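PDB 3OZQ: Serpin48 from Tenebrio molitor, which inhibits the serine protease SPE with high specificity, as a serpin of the insect innate immune system. Local coordinates for residues 99-109 and 299-308; 170-181 and 321-329. All blocks are in the same frame, centred on the assembly; numbering follows the deposited sequence.

Contact 1: 99-109 and 299-308; sequences VKTNFSVREEF and SGIAGEKGDL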
loop_
_atom_site.group_PDB
_atom_site.type_symbol
_atom_site.label_atom_id
_atom_site.label_comp_id
_atom_site.label_asym_id
_atom_site.label_seq_id
_atom_site.Cartn_x
_atom_site.Cartn_y
_atom_site.Cartn_z
ATOM N N VAL A 99 -17.978 12.561 6.546
ATOM C CA VAL A 99 -18.049 13.985 6.863
ATOM C C VAL A 99 -19.089 14.342 7.955
ATOM O O VAL A 99 -20.181 13.780 8.003
ATOM C CB VAL A 99 -18.311 14.812 5.576
ATOM C CG1 VAL A 99 -18.338 16.286 5.886
ATOM C CG2 VAL A 99 -17.229 14.496 4.515
ATOM N N LYS A 100 -18.711 15.265 8.831
ATOM C CA LYS A 100 -19.524 15.708 9.970
ATOM C C LYS A 100 -20.963 15.997 9.519
ATOM O O LYS A 100 -21.145 16.693 8.523
ATOM C CB LYS A 100 -18.869 16.972 10.535
ATOM C CG LYS A 100 -19.426 17.541 11.826
ATOM C CD LYS A 100 -18.579 18.742 12.241
ATOM C CE LYS A 100 -19.269 19.614 13.303
ATOM N NZ LYS A 100 -19.287 18.984 14.662
ATOM N N THR A 101 -21.970 15.466 10.226
ATOM C CA THR A 101 -23.361 15.559 9.735
ATOM C C THR A 101 -23.800 16.992 9.464
ATOM O O THR A 101 -24.598 17.243 8.562
ATOM C CB THR A 101 -24.451 14.840 10.625
ATOM O OG1 THR A 101 -24.091 14.864 12.013
ATOM C CG2 THR A 101 -24.651 13.395 10.187
ATOM N N ASN A 102 -23.260 17.932 10.229
ATOM C CA ASN A 102 -23.704 19.310 10.130
ATOM C C ASN A 102 -23.573 19.831 8.716
ATOM O O ASN A 102 -24.335 20.704 8.303
ATOM C CB ASN A 102 -22.919 20.196 11.098
ATOM C CG ASN A 102 -22.896 19.630 12.498
ATOM O OD1 ASN A 102 -22.225 18.619 12.764
ATOM N ND2 ASN A 102 -23.633 20.267 13.406
ATOM N N PHE A 103 -22.616 19.285 7.964
ATOM C CA PHE A 103 -22.335 19.819 6.643
ATOM C C PHE A 103 -22.575 18.766 5.564
ATOM O O PHE A 103 -21.692 17.959 5.247
ATOM C CB PHE A 103 -20.915 20.399 6.569
ATOM C CG PHE A 103 -20.555 21.297 7.728
ATOM C CD1 PHE A 103 -19.791 20.820 8.780
ATOM C CD2 PHE A 103 -20.978 22.612 7.766
ATOM C CE1 PHE A 103 -19.447 21.637 9.840
ATOM C CE2 PHE A 103 -20.646 23.436 8.834
ATOM C CZ PHE A 103 -19.885 22.949 9.871
ATOM N N SER A 104 -23.787 18.785 5.016
ATOM C CA SER A 104 -24.203 17.874 3.957
ATOM C C SER A 104 -23.189 17.805 2.815
ATOM O O SER A 104 -22.806 18.823 2.242
ATOM C CB SER A 104 -25.568 18.297 3.407
ATOM O OG SER A 104 -26.576 18.141 4.390
ATOM N N VAL A 105 -22.764 16.592 2.487
ATOM C CA VAL A 105 -21.821 16.401 1.403
ATOM C C VAL A 105 -22.464 16.793 0.076
ATOM O O VAL A 105 -23.567 16.343 -0.249
ATOM C CB VAL A 105 -21.356 14.937 1.334
ATOM C CG1 VAL A 105 -20.286 14.768 0.248
ATOM C CG2 VAL A 105 -20.835 14.491 2.679
ATOM N N ARG A 106 -21.768 17.629 -0.687
ATOM C CA ARG A 106 -22.227 18.017 -2.015
ATOM C C ARG A 106 -22.324 16.813 -2.941
ATOM O O ARG A 106 -21.335 16.113 -3.167
ATOM C CB ARG A 106 -21.300 19.075 -2.617
ATOM C CG ARG A 106 -21.106 20.280 -1.713
ATOM C CD ARG A 106 -20.192 21.316 -2.335
ATOM N NE ARG A 106 -19.705 22.260 -1.331
ATOM C CZ ARG A 106 -20.390 23.318 -0.897
ATOM N NH1 ARG A 106 -21.602 23.570 -1.378
ATOM N NH2 ARG A 106 -19.867 24.126 0.021
ATOM N N GLU A 107 -23.521 16.577 -3.474
ATOM C CA GLU A 107 -23.771 15.438 -4.360
ATOM C C GLU A 107 -22.706 15.281 -5.447
ATOM O O GLU A 107 -22.385 14.165 -5.851
ATOM C CB GLU A 107 -25.155 15.553 -5.005
ATOM C CG GLU A 107 -26.310 15.254 -4.064
ATOM C CD GLU A 107 -27.265 14.225 -4.641
ATOM O OE1 GLU A 107 -28.028 13.615 -3.858
ATOM O OE2 GLU A 107 -27.246 14.026 -5.879
ATOM N N GLU A 108 -22.179 16.409 -5.916
ATOM C CA GLU A 108 -21.144 16.436 -6.943
ATOM C C GLU A 108 -19.851 15.756 -6.486
ATOM O O GLU A 108 -19.096 15.226 -7.306
ATOM C CB GLU A 108 -20.833 17.887 -7.312
ATOM C CG GLU A 108 -19.776 18.044 -8.395
ATOM C CD GLU A 108 -19.311 19.487 -8.575
ATOM O OE1 GLU A 108 -19.845 20.388 -7.887
ATOM O OE2 GLU A 108 -18.404 19.716 -9.409
ATOM N N PHE A 109 -19.591 15.794 -5.182
ATOM C CA PHE A 109 -18.380 15.202 -4.624
ATOM C C PHE A 109 -18.590 13.714 -4.441
ATOM O O PHE A 109 -17.680 12.916 -4.693
ATOM C CB PHE A 109 -18.008 15.857 -3.289
ATOM C CG PHE A 109 -16.641 15.467 -2.768
ATOM C CD1 PHE A 109 -15.484 15.939 -3.374
ATOM C CD2 PHE A 109 -16.517 14.648 -1.659
ATOM C CE1 PHE A 109 -14.222 15.582 -2.887
ATOM C CE2 PHE A 109 -15.259 14.288 -1.174
ATOM C CZ PHE A 109 -14.118 14.764 -1.786
ATOM N N SER A 299 -14.145 23.376 1.088
ATOM C CA SER A 299 -15.472 23.850 0.666
ATOM C C SER A 299 -16.040 23.114 -0.548
ATOM O O SER A 299 -17.228 23.222 -0.847
ATOM C CB SER A 299 -15.460 25.365 0.404
ATOM O OG SER A 299 -14.421 25.749 -0.489
ATOM N N GLY A 300 -15.179 22.394 -1.263
ATOM C CA GLY A 300 -15.620 21.547 -2.356
ATOM C C GLY A 300 -16.294 20.285 -1.854
ATOM O O GLY A 300 -16.998 19.612 -2.595
ATOM N N ILE A 301 -16.091 19.958 -0.586
ATOM C CA ILE A 301 -16.727 18.777 -0.028
ATOM C C ILE A 301 -18.068 19.169 0.599
ATOM O O ILE A 301 -19.111 18.592 0.283
ATOM C CB ILE A 301 -15.807 18.075 0.992
ATOM C CG1 ILE A 301 -14.548 17.557 0.283
ATOM C CG2 ILE A 301 -16.543 16.941 1.695
ATOM C CD1 ILE A 301 -13.418 17.197 1.215
ATOM N N ALA A 302 -18.030 20.166 1.476
ATOM C CA ALA A 302 -19.243 20.672 2.118
ATOM C C ALA A 302 -18.913 21.887 2.952
ATOM O O ALA A 302 -17.766 22.085 3.347
ATOM C CB ALA A 302 -19.888 19.588 2.986
ATOM N N GLY A 303 -19.925 22.713 3.205
ATOM C CA GLY A 303 -19.752 23.906 4.007
ATOM C C GLY A 303 -18.914 24.973 3.339
ATOM O O GLY A 303 -18.656 24.927 2.138
ATOM N N GLU A 304 -18.489 25.944 4.136
ATOM C CA GLU A 304 -17.665 27.036 3.655
ATOM C C GLU A 304 -16.262 26.854 4.191
ATOM O O GLU A 304 -16.028 26.020 5.057
ATOM C CB GLU A 304 -18.231 28.385 4.127
ATOM C CG GLU A 304 -19.412 28.902 3.305
ATOM C CD GLU A 304 -20.649 28.041 3.471
ATOM O OE1 GLU A 304 -20.968 27.638 4.617
ATOM O OE2 GLU A 304 -21.301 27.754 2.451
ATOM N N LYS A 305 -15.331 27.647 3.685
ATOM C CA LYS A 305 -13.945 27.541 4.103
ATOM C C LYS A 305 -13.783 27.568 5.629
ATOM O O LYS A 305 -14.286 28.459 6.301
ATOM C CB LYS A 305 -13.117 28.661 3.476
ATOM C CG LYS A 305 -11.660 28.669 3.907
ATOM C CD LYS A 305 -10.905 29.829 3.286
ATOM C CE LYS A 305 -9.421 29.732 3.557
ATOM N NZ LYS A 305 -9.094 29.960 4.988
ATOM N N GLY A 306 -13.049 26.602 6.167
ATOM C CA GLY A 306 -12.744 26.594 7.585
ATOM C C GLY A 306 -13.728 25.789 8.418
ATOM O O GLY A 306 -13.444 25.478 9.568
ATOM N N ASP A 307 -14.875 25.458 7.834
ATOM C CA ASP A 307 -15.842 24.548 8.443
ATOM C C ASP A 307 -15.261 23.143 8.649
ATOM O O ASP A 307 -15.439 22.519 9.697
ATOM C CB ASP A 307 -17.083 24.438 7.551
ATOM C CG ASP A 307 -18.045 25.629 7.715
ATOM O OD1 ASP A 307 -19.093 25.638 7.034
ATOM O OD2 ASP A 307 -17.755 26.541 8.527
ATOM N N LEU A 308 -14.592 22.625 7.627
ATOM C CA LEU A 308 -14.074 21.264 7.705
ATOM C C LEU A 308 -12.561 21.272 7.612
ATOM O O LEU A 308 -11.973 22.159 7.003
ATOM C CB LEU A 308 -14.682 20.407 6.602
ATOM C CG LEU A 308 -16.196 20.208 6.672
ATOM C CD1 LEU A 308 -16.684 19.396 5.484
ATOM C CD2 LEU A 308 -16.612 19.549 7.983
#
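I301 faces R106 through its backbone and F109 through its side chain. R106 N gives its hydrogen to I301 O at 3.0 Å in an almost straight bond (175°), just where R106 occupies the N-cap position of helix 107-115. The isoleucine's CG1 lies over one face of the F109 ring, 3.5 Å from F109 CZ, while its CG2 branch meets V99 CG2; a beta-branched residue can thus fill two directions at once. R106 needs its length: with CG beside the backbone N (chi1 -54°) and the chain extended to NE, the guanidinium reaches the carbonyl oxygen of S299. R106 NE gives a bent bond to S299 O, 2.7 Å, with the oxygen tilted 26° from the guanidinium plane, and R106 NH2 adds a weak one. The F103 ring is sandwiched between N102 CB on one face and D307 CB on the other, the latter a CH-pi contact 4.1 Å from the F103 ring centroid, and L308 CD2 comes within 3.5 Å of F103 CD1. D307 suits this place because its OD1 also accepts E304 N (3.0 Å), bracing the type II turn E304-D307. In the serpin fold, this joins the turn between strand 90-100 and helix 107-115 to the loop leading into strand 310-321.

Contact 2: 170-181 and 321-329; sequences YFNAKWLVPFPP and VSEEGVEAA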
loop_
_atom_site.group_PDB
_atom_site.type_symbol
_atom_site.label_atom_id
_atom_site.label_comp_id
_atom_site.label_asym_id
_atom_site.label_seq_id
_atom_site.Cartn_x
_atom_site.Cartn_y
_atom_site.Cartn_z
ATOM N N TYR A 170 -6.491 -4.813 0.317
ATOM C CA TYR A 170 -5.700 -6.023 0.288
ATOM C C TYR A 170 -5.719 -6.515 -1.148
ATOM O O TYR A 170 -6.616 -6.167 -1.922
ATOM C CB TYR A 170 -6.259 -7.078 1.246
ATOM C CG TYR A 170 -7.557 -7.712 0.801
ATOM C CD1 TYR A 170 -7.556 -8.874 0.038
ATOM C CD2 TYR A 170 -8.786 -7.157 1.154
ATOM C CE1 TYR A 170 -8.741 -9.466 -0.366
ATOM C CE2 TYR A 170 -9.981 -7.740 0.750
ATOM C CZ TYR A 170 -9.949 -8.899 -0.011
ATOM O OH TYR A 170 -11.124 -9.487 -0.420
ATOM N N PHE A 171 -4.721 -7.320 -1.492
ATOM C CA PHE A 171 -4.472 -7.738 -2.863
ATOM C C PHE A 171 -4.647 -9.245 -2.966
ATOM O O PHE A 171 -4.338 -9.979 -2.029
ATOM C CB PHE A 171 -3.034 -7.387 -3.242
ATOM C CG PHE A 171 -2.734 -7.528 -4.708
ATOM C CD1 PHE A 171 -3.429 -6.783 -5.645
ATOM C CD2 PHE A 171 -1.742 -8.397 -5.150
ATOM C CE1 PHE A 171 -3.141 -6.903 -7.006
ATOM C CE2 PHE A 171 -1.452 -8.518 -6.507
ATOM C CZ PHE A 171 -2.148 -7.763 -7.434
ATOM N N ASN A 172 -5.142 -9.698 -4.111
ATOM C CA ASN A 172 -5.293 -11.120 -4.369
ATOM C C ASN A 172 -4.683 -11.499 -5.714
ATOM O O ASN A 172 -5.097 -10.979 -6.755
ATOM C CB ASN A 172 -6.768 -11.505 -4.325
ATOM C CG ASN A 172 -7.008 -12.926 -4.784
ATOM O OD1 ASN A 172 -7.007 -13.864 -3.979
ATOM N ND2 ASN A 172 -7.206 -13.099 -6.088
ATOM N N ALA A 173 -3.688 -12.390 -5.689
ATOM C CA ALA A 173 -2.995 -12.807 -6.904
ATOM C C ALA A 173 -2.502 -14.242 -6.822
ATOM O O ALA A 173 -2.390 -14.819 -5.735
ATOM C CB ALA A 173 -1.828 -11.870 -7.229
ATOM N N LYS A 174 -2.220 -14.813 -7.987
ATOM C CA LYS A 174 -1.699 -16.171 -8.086
ATOM C C LYS A 174 -0.279 -16.144 -8.631
ATOM O O LYS A 174 0.006 -15.432 -9.595
ATOM C CB LYS A 174 -2.562 -17.008 -9.028
ATOM C CG LYS A 174 -4.014 -17.148 -8.628
ATOM C CD LYS A 174 -4.193 -17.928 -7.337
ATOM C CE LYS A 174 -5.677 -18.124 -7.052
ATOM N NZ LYS A 174 -5.935 -18.922 -5.814
ATOM N N TRP A 175 0.612 -16.925 -8.022
ATOM C CA TRP A 175 1.948 -17.099 -8.568
ATOM C C TRP A 175 1.840 -17.654 -9.989
ATOM O O TRP A 175 1.037 -18.540 -10.249
ATOM C CB TRP A 175 2.760 -18.087 -7.719
ATOM C CG TRP A 175 3.083 -17.630 -6.313
ATOM C CD1 TRP A 175 2.816 -18.300 -5.148
ATOM C CD2 TRP A 175 3.767 -16.427 -5.935
ATOM N NE1 TRP A 175 3.284 -17.581 -4.070
ATOM C CE2 TRP A 175 3.870 -16.427 -4.528
ATOM C CE3 TRP A 175 4.303 -15.348 -6.651
ATOM C CZ2 TRP A 175 4.481 -15.381 -3.822
ATOM C CZ3 TRP A 175 4.908 -14.304 -5.942
ATOM C CH2 TRP A 175 4.996 -14.336 -4.548
ATOM N N LEU A 176 2.639 -17.126 -10.904
ATOM C CA LEU A 176 2.754 -17.718 -12.234
ATOM C C LEU A 176 3.334 -19.130 -12.113
ATOM O O LEU A 176 2.940 -20.049 -12.832
ATOM C CB LEU A 176 3.653 -16.858 -13.118
ATOM C CG LEU A 176 3.935 -17.368 -14.533
ATOM C CD1 LEU A 176 2.637 -17.574 -15.293
ATOM C CD2 LEU A 176 4.850 -16.397 -15.265
ATOM N N VAL A 177 4.272 -19.285 -11.185
ATOM C CA VAL A 177 4.838 -20.583 -10.855
ATOM C C VAL A 177 4.728 -20.755 -9.356
ATOM O O VAL A 177 5.545 -20.226 -8.600
ATOM C CB VAL A 177 6.322 -20.672 -11.250
ATOM C CG1 VAL A 177 6.844 -22.086 -11.040
ATOM C CG2 VAL A 177 6.520 -20.218 -12.697
ATOM N N PRO A 178 3.699 -21.478 -8.914
ATOM C CA PRO A 178 3.454 -21.686 -7.488
ATOM C C PRO A 178 4.535 -22.542 -6.822
ATOM O O PRO A 178 5.268 -23.261 -7.506
ATOM C CB PRO A 178 2.106 -22.411 -7.469
ATOM C CG PRO A 178 1.995 -23.052 -8.823
ATOM C CD PRO A 178 2.665 -22.100 -9.759
ATOM N N PHE A 179 4.642 -22.434 -5.501
ATOM C CA PHE A 179 5.520 -23.300 -4.718
ATOM C C PHE A 179 4.794 -24.607 -4.419
ATOM O O PHE A 179 3.602 -24.597 -4.082
ATOM C CB PHE A 179 5.899 -22.633 -3.385
ATOM C CG PHE A 179 6.605 -21.320 -3.543
ATOM C CD1 PHE A 179 7.987 -21.251 -3.464
ATOM C CD2 PHE A 179 5.882 -20.149 -3.782
ATOM C CE1 PHE A 179 8.643 -20.046 -3.619
ATOM C CE2 PHE A 179 6.532 -18.942 -3.945
ATOM C CZ PHE A 179 7.910 -18.881 -3.856
ATOM N N PRO A 180 5.512 -25.741 -4.545
ATOM C CA PRO A 180 5.014 -27.067 -4.153
ATOM C C PRO A 180 4.987 -27.218 -2.638
ATOM O O PRO A 180 6.036 -27.214 -2.005
ATOM C CB PRO A 180 6.046 -28.025 -4.762
ATOM C CG PRO A 180 7.304 -27.211 -4.879
ATOM C CD PRO A 180 6.853 -25.797 -5.156
ATOM N N PRO A 181 3.789 -27.352 -2.058
ATOM C CA PRO A 181 3.585 -27.394 -0.601
ATOM C C PRO A 181 4.202 -28.615 0.086
ATOM O O PRO A 181 4.415 -28.611 1.297
ATOM C CB PRO A 181 2.059 -27.423 -0.458
ATOM C CG PRO A 181 1.547 -27.882 -1.788
ATOM C CD PRO A 181 2.519 -27.377 -2.802
ATOM N N VAL A 321 1.013 -14.399 2.433
ATOM C CA VAL A 321 1.805 -14.988 1.365
ATOM C C VAL A 321 1.967 -16.472 1.595
ATOM O O VAL A 321 2.454 -16.894 2.636
ATOM C CB VAL A 321 3.176 -14.312 1.236
ATOM C CG1 VAL A 321 4.047 -15.077 0.280
ATOM C CG2 VAL A 321 2.999 -12.876 0.749
ATOM N N SER A 322 1.545 -17.256 0.610
ATOM C CA SER A 322 1.549 -18.707 0.730
ATOM C C SER A 322 1.987 -19.374 -0.578
ATOM O O SER A 322 2.486 -18.711 -1.493
ATOM C CB SER A 322 0.162 -19.190 1.139
ATOM O OG SER A 322 -0.756 -18.920 0.093
ATOM N N GLU A 323 1.795 -20.686 -0.668
ATOM C CA GLU A 323 2.297 -21.438 -1.822
ATOM C C GLU A 323 1.629 -21.090 -3.160
ATOM O O GLU A 323 2.291 -21.085 -4.195
ATOM C CB GLU A 323 2.234 -22.945 -1.561
ATOM C CG GLU A 323 3.212 -23.416 -0.500
ATOM C CD GLU A 323 2.582 -23.556 0.876
ATOM O OE1 GLU A 323 3.087 -24.377 1.670
ATOM O OE2 GLU A 323 1.589 -22.852 1.173
ATOM N N GLU A 324 0.334 -20.783 -3.145
ATOM C CA GLU A 324 -0.356 -20.435 -4.392
ATOM C C GLU A 324 -0.257 -18.960 -4.774
ATOM O O GLU A 324 -0.428 -18.606 -5.939
ATOM C CB GLU A 324 -1.822 -20.867 -4.359
ATOM C CG GLU A 324 -2.109 -22.128 -5.182
ATOM C CD GLU A 324 -1.814 -21.958 -6.678
ATOM O OE1 GLU A 324 -1.549 -22.979 -7.352
ATOM O OE2 GLU A 324 -1.852 -20.810 -7.182
ATOM N N GLY A 325 0.017 -18.102 -3.798
ATOM C CA GLY A 325 0.192 -16.686 -4.067
ATOM C C GLY A 325 -0.127 -15.860 -2.840
ATOM O O GLY A 325 0.321 -16.173 -1.738
ATOM N N VAL A 326 -0.916 -14.804 -3.022
ATOM C CA VAL A 326 -1.245 -13.929 -1.911
ATOM C C VAL A 326 -2.761 -13.903 -1.731
ATOM O O VAL A 326 -3.505 -13.684 -2.691
ATOM C CB VAL A 326 -0.690 -12.504 -2.114
ATOM C CG1 VAL A 326 0.774 -12.557 -2.490
ATOM C CG2 VAL A 326 -1.469 -11.783 -3.180
ATOM N N GLU A 327 -3.207 -14.152 -0.504
ATOM C CA GLU A 327 -4.631 -14.278 -0.215
ATOM C C GLU A 327 -5.244 -15.328 -1.143
ATOM O O GLU A 327 -6.357 -15.164 -1.644
ATOM C CB GLU A 327 -5.326 -12.917 -0.365
ATOM C CG GLU A 327 -6.808 -12.882 -0.022
ATOM C CD GLU A 327 -7.087 -13.157 1.449
ATOM O OE1 GLU A 327 -6.123 -13.266 2.244
ATOM O OE2 GLU A 327 -8.279 -13.271 1.811
ATOM N N ALA A 328 -4.494 -16.405 -1.376
ATOM C CA ALA A 328 -4.951 -17.507 -2.215
ATOM C C ALA A 328 -5.257 -18.746 -1.376
ATOM O O ALA A 328 -4.444 -19.162 -0.548
ATOM C CB ALA A 328 -3.908 -17.838 -3.275
ATOM N N ALA A 329 -6.432 -19.329 -1.593
ATOM C CA ALA A 329 -6.806 -20.575 -0.926
ATOM C C ALA A 329 -5.970 -21.732 -1.461
ATOM O O ALA A 329 -5.615 -21.755 -2.642
ATOM C CB ALA A 329 -8.291 -20.860 -1.123
#
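W175, its CG beside the backbone N (chi1 -66°), swings its indole N-H to a backbone oxygen, W175 NE1 meeting S322 O at 2.9 Å close to the ring plane. Over one face of the five-membered ring sits G325 CA, 3.4 Å from its centroid in a CH-pi contact; F179 CE2 lies over the opposite face. Glycine suits position 325, since a CB would run into A173 O. Bonds from W175 N to E324 O (2.9 Å) and from F179 N to E323 O hold the backbone at both aromatic residues. The antiparallel hydrogen-bonded pair A173-V326 continues the strand pairing, and V326 CG2 packs against F171 CD2 and A173 CB. Farther out, F226 stacks on W175, and the carboxylate of E323, whose stem packs against F179 and P181, is held by a salt bridge to K270 and a hydrogen bond from T184. An alanine in place of the tryptophan is likely to leave S322 O without its indole donor and to open a gap between G325 and F179. One indole and a few backbone bonds make the grip, consistent with the breach of serpins, where strands 163-174 and 310-321 would part to admit the reactive loop and the antiparallel bonds of 325-326 would probably be exchanged.

How the contacts relate
From the N terminus, the chain first runs along strand 90-100 and through residues 99-109, the first half of contact 1. It then passes helix 129-143 and climbs strand 163-174 into 170-181, the first half of contact 2. Only after strand 260-278 and helix 279-286 does 299-308 return to close contact 1, a loop of about 190 residues; strand 310-321 then ends at the first residue of 321-329, which completes contact 2, closing about 140 residues. The two closures therefore cross rather than nest. Strands 90-100 and 163-174 are neighbours in the same sheet, and strand 310-321 pairs with the latter, so the contacts fasten far-apart ends of one strand system. Their centres lie about 43 Å apart, on opposite sides of the chain's centre.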